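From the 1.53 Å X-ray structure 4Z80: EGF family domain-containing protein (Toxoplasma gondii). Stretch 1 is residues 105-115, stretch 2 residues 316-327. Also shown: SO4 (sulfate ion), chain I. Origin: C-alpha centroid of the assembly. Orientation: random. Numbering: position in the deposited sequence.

Stretch 1, residues 105-115: TKRDGSRSDMT
Stretch 2, residues 316-327: YCVRPMKTAASS

The firmest polar link between the stretches is a single backbone hydrogen bond: Thr105 N donates to Cys317 O at 3.2 Å and 172°, nearly straight, where the chains come close (Thr105 CA to Val318 CA, 5.6 Å). Water 1 sits at this junction, 2.8 Å from both Thr105 O and Cys317 O, close enough to hydrogen-bond with either carbonyl. Water 2 forms a second bridge: it donates to Thr105 OG1 at 2.9 Å, accepts from Arg319 NH2 at 3.0 Å, and donates weakly to Val318 O at 3.0 Å. Thr105 (chi1 p, phi/psi -139/173) turns its hydroxyl back on its own chain, OG1 donating to Lys106 O at 2.7 Å.

Stretch 1 then folds into a type I beta turn from Lys106 to Gly109, with Arg107 at -63/-25 and Asp108 at -93/11. Gly109 N donates to Lys106 O at 2.9 Å, and Lys106 N to Ser110 O at 2.9 Å. Asp108 (chi1 p) steadies the exit, its OD1 accepting from Ser110 N at 3.0 Å and Ser110 OG at 2.7 Å. Arg319, extended at -158/157 with chi1-chi3 p, t, p, reaches this turn. Its NH2 gives Arg107 O a weak hydrogen bond of 3.0 Å at 123°, the carbonyl lying near the guanidinium plane, while Gly109 N sits over one face, 3.4 Å from Arg319 NH2; both are donors and do not bond. Gly109, at 86/-4, has no side chain; a CB would fall 2.7 Å from Arg319 NH1 and jam against the preceding carbonyl. Cys317 (chi1 m) has its CA-to-CB bond directed toward stretch 1, with SG 4.2 Å from Arg107 N, and is covalently bonded elsewhere in the structure.

The middle of stretch 2, around Arg319 and Pro320, is a strand, its alternation turning Arg319 and Met321 toward stretch 1 and Val318 away. From the Thr105-Val318 pair to the Met114-Met321 pair, both chains advance in broadly the same sense. Beyond the turn, packing takes over. Met321 (m, t, p) places SD 3.4 Å from Ser112 CB and CE 4.0 Å from Met114 SD. Met114, also m, t, p, has its CA 7.9 Å from Met321 CA and bridges the gap with its long, flexible side chain: SD lies 3.6 Å from Thr323 CG2, and CE 3.5 Å from Ser326 CB. A local turn presents those two partners, with Thr323 N donating to Ser326 OG at 2.9 Å and Ser326 N to Thr323 O at 3.0 Å. The contact buries 544 Å² in total.

Away from stretch 2, a sulfate, probably from the crystallisation liquor, joins two cationic side chains: its O2 accepts from Lys106 NZ at 2.9 Å and Arg111 NE at 2.8 Å, and its O4 from Arg111 NH2 at 2.9 Å.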

# COMPACT_ATOMS: atom_id res chain seq x y z
N THR A 105 14.86 -7.16 -6.86
CA THR A 105 15.44 -8.43 -7.27
C THR A 105 16.27 -8.30 -8.54
O THR A 105 16.29 -7.26 -9.20
CB THR A 105 14.33 -9.49 -7.52
OG1 THR A 105 13.61 -9.16 -8.72
CG2 THR A 105 13.34 -9.55 -6.37
N LYS A 106 16.94 -9.39 -8.90
CA LYS A 106 17.44 -9.53 -10.26
C LYS A 106 16.25 -9.90 -11.15
O LYS A 106 15.16 -10.19 -10.66
CB LYS A 106 18.55 -10.56 -10.33
CG LYS A 106 19.77 -10.11 -9.55
CD LYS A 106 21.00 -10.88 -9.90
CE LYS A 106 21.48 -10.56 -11.31
NZ LYS A 106 22.73 -11.27 -11.65
N ARG A 107 16.47 -9.89 -12.46
CA ARG A 107 15.38 -10.13 -13.39
C ARG A 107 14.78 -11.53 -13.25
O ARG A 107 13.62 -11.75 -13.59
CB ARG A 107 15.87 -9.91 -14.83
CG ARG A 107 14.75 -9.76 -15.85
CD ARG A 107 15.27 -9.24 -17.18
NE ARG A 107 15.89 -7.93 -17.03
CZ ARG A 107 17.18 -7.65 -17.20
NH1 ARG A 107 18.04 -8.58 -17.59
NH2 ARG A 107 17.61 -6.42 -17.00
N ASP A 108 15.57 -12.47 -12.73
CA ASP A 108 15.06 -13.82 -12.50
C ASP A 108 14.52 -14.02 -11.09
O ASP A 108 14.23 -15.14 -10.67
CB ASP A 108 16.16 -14.86 -12.80
CG ASP A 108 17.35 -14.76 -11.87
OD1 ASP A 108 17.38 -13.86 -11.01
OD2 ASP A 108 18.28 -15.59 -12.02
N GLY A 109 14.36 -12.92 -10.35
CA GLY A 109 13.82 -13.00 -9.01
C GLY A 109 14.83 -13.29 -7.91
O GLY A 109 14.47 -13.29 -6.73
N SER A 110 16.09 -13.54 -8.28
CA SER A 110 17.12 -13.90 -7.31
C SER A 110 17.70 -12.68 -6.60
O SER A 110 17.47 -11.54 -7.02
CB SER A 110 18.25 -14.69 -8.00
OG SER A 110 19.01 -13.91 -8.89
N ARG A 111 18.43 -12.94 -5.52
CA ARG A 111 19.12 -11.92 -4.74
C ARG A 111 18.15 -10.86 -4.27
O ARG A 111 18.45 -9.66 -4.29
CB ARG A 111 20.27 -11.31 -5.54
CG ARG A 111 21.15 -12.39 -6.16
CD ARG A 111 22.57 -11.98 -6.39
NE ARG A 111 23.33 -13.09 -6.97
CZ ARG A 111 23.93 -14.05 -6.27
NH1 ARG A 111 23.89 -14.05 -4.94
NH2 ARG A 111 24.59 -15.02 -6.90
N SER A 112 16.99 -11.31 -3.81
CA SER A 112 15.93 -10.41 -3.42
C SER A 112 16.30 -9.65 -2.16
O SER A 112 16.97 -10.19 -1.27
CB SER A 112 14.62 -11.16 -3.22
OG SER A 112 14.75 -12.17 -2.24
N ASP A 113 15.86 -8.41 -2.11
CA ASP A 113 16.08 -7.51 -0.99
C ASP A 113 14.72 -7.00 -0.54
O ASP A 113 14.08 -6.23 -1.26
CB ASP A 113 17.00 -6.36 -1.40
CG ASP A 113 17.34 -5.42 -0.26
OD1 ASP A 113 16.56 -5.35 0.72
OD2 ASP A 113 18.38 -4.74 -0.35
N MET A 114 14.27 -7.43 0.63
CA MET A 114 12.93 -7.12 1.08
C MET A 114 12.86 -5.92 2.03
O MET A 114 11.79 -5.64 2.58
CB MET A 114 12.31 -8.35 1.73
CG MET A 114 11.82 -9.33 0.64
SD MET A 114 11.19 -10.86 1.25
CE MET A 114 9.62 -10.32 1.93
N THR A 115 13.96 -5.18 2.20
CA THR A 115 13.94 -3.95 2.99
C THR A 115 14.35 -2.71 2.18
O THR A 115 14.20 -1.58 2.64
CB THR A 115 14.85 -4.03 4.24
OG1 THR A 115 16.21 -4.25 3.84
CG2 THR A 115 14.39 -5.16 5.16
N TYR A 316 13.53 -0.01 -11.51
CA TYR A 316 14.12 -1.21 -10.94
C TYR A 316 13.29 -2.47 -11.12
O TYR A 316 12.05 -2.44 -11.14
CB TYR A 316 14.38 -1.00 -9.45
CG TYR A 316 15.67 -0.26 -9.18
CD1 TYR A 316 16.88 -0.91 -9.32
CD2 TYR A 316 15.68 1.09 -8.83
CE1 TYR A 316 18.07 -0.25 -9.10
CE2 TYR A 316 16.87 1.75 -8.60
CZ TYR A 316 18.06 1.07 -8.74
OH TYR A 316 19.27 1.70 -8.52
N CYS A 317 14.00 -3.59 -11.27
CA CYS A 317 13.38 -4.91 -11.24
C CYS A 317 12.78 -5.12 -9.86
O CYS A 317 13.51 -5.09 -8.87
CB CYS A 317 14.41 -6.00 -11.51
SG CYS A 317 15.40 -5.83 -13.03
N VAL A 318 11.48 -5.33 -9.79
CA VAL A 318 10.83 -5.58 -8.50
C VAL A 318 9.75 -6.63 -8.67
O VAL A 318 9.25 -6.84 -9.78
CB VAL A 318 10.18 -4.29 -7.90
CG1 VAL A 318 11.21 -3.21 -7.66
CG2 VAL A 318 9.05 -3.76 -8.78
N ARG A 319 9.39 -7.30 -7.59
CA ARG A 319 8.22 -8.16 -7.61
C ARG A 319 7.70 -8.35 -6.20
O ARG A 319 8.46 -8.18 -5.25
CB ARG A 319 8.53 -9.52 -8.25
CG ARG A 319 9.47 -10.42 -7.45
CD ARG A 319 9.89 -11.66 -8.26
NE ARG A 319 10.56 -11.25 -9.49
CZ ARG A 319 10.89 -12.05 -10.49
NH1 ARG A 319 10.63 -13.35 -10.45
NH2 ARG A 319 11.49 -11.52 -11.55
N PRO A 320 6.42 -8.69 -6.05
CA PRO A 320 5.92 -8.94 -4.70
C PRO A 320 6.46 -10.24 -4.14
O PRO A 320 6.62 -11.21 -4.88
CB PRO A 320 4.40 -9.02 -4.89
CG PRO A 320 4.13 -8.55 -6.29
CD PRO A 320 5.36 -8.86 -7.06
N MET A 321 6.73 -10.24 -2.85
CA MET A 321 7.20 -11.44 -2.16
C MET A 321 6.58 -11.54 -0.79
O MET A 321 6.32 -10.53 -0.14
CB MET A 321 8.73 -11.45 -2.00
CG MET A 321 9.52 -11.66 -3.27
SD MET A 321 11.30 -11.71 -2.93
CE MET A 321 11.44 -13.19 -1.95
N LYS A 322 6.33 -12.77 -0.36
CA LYS A 322 6.00 -13.07 1.03
C LYS A 322 6.98 -14.07 1.58
O LYS A 322 7.35 -15.02 0.90
CB LYS A 322 4.59 -13.64 1.15
CG LYS A 322 3.50 -12.74 0.65
CD LYS A 322 2.11 -13.26 0.97
CE LYS A 322 1.06 -12.32 0.47
NZ LYS A 322 -0.32 -12.79 0.82
N THR A 323 7.39 -13.87 2.83
CA THR A 323 8.22 -14.84 3.54
C THR A 323 7.68 -14.95 4.95
O THR A 323 6.90 -14.10 5.38
CB THR A 323 9.69 -14.42 3.59
OG1 THR A 323 9.80 -13.18 4.32
CG2 THR A 323 10.25 -14.25 2.20
N ALA A 324 8.10 -15.97 5.70
CA ALA A 324 7.67 -16.06 7.08
C ALA A 324 8.00 -14.76 7.81
O ALA A 324 7.18 -14.22 8.55
CB ALA A 324 8.32 -17.24 7.77
N ALA A 325 9.20 -14.24 7.56
CA ALA A 325 9.68 -13.05 8.24
C ALA A 325 8.93 -11.77 7.85
O ALA A 325 8.95 -10.80 8.60
CB ALA A 325 11.17 -12.87 7.99
N SER A 326 8.27 -11.76 6.70
CA SER A 326 7.53 -10.56 6.28
C SER A 326 6.10 -10.52 6.84
O SER A 326 5.33 -9.66 6.47
CB SER A 326 7.49 -10.46 4.74
OG SER A 326 6.59 -11.37 4.16
N SER A 327 5.76 -11.44 7.75
CA SER A 327 4.38 -11.59 8.18
C SER A 327 3.84 -10.46 9.04
O SER A 327 2.65 -10.43 9.33
CB SER A 327 4.20 -12.90 8.93
OG SER A 327 4.48 -14.01 8.09
S SO4 I . 25.04 -13.59 -10.36
O1 SO4 I . 24.82 -13.90 -11.77
O2 SO4 I . 23.78 -13.14 -9.75
O3 SO4 I . 26.06 -12.55 -10.25
O4 SO4 I . 25.47 -14.80 -9.64
O HOH W 1 16.25 -4.55 -8.42
O HOH W 2 11.48 -8.67 -10.70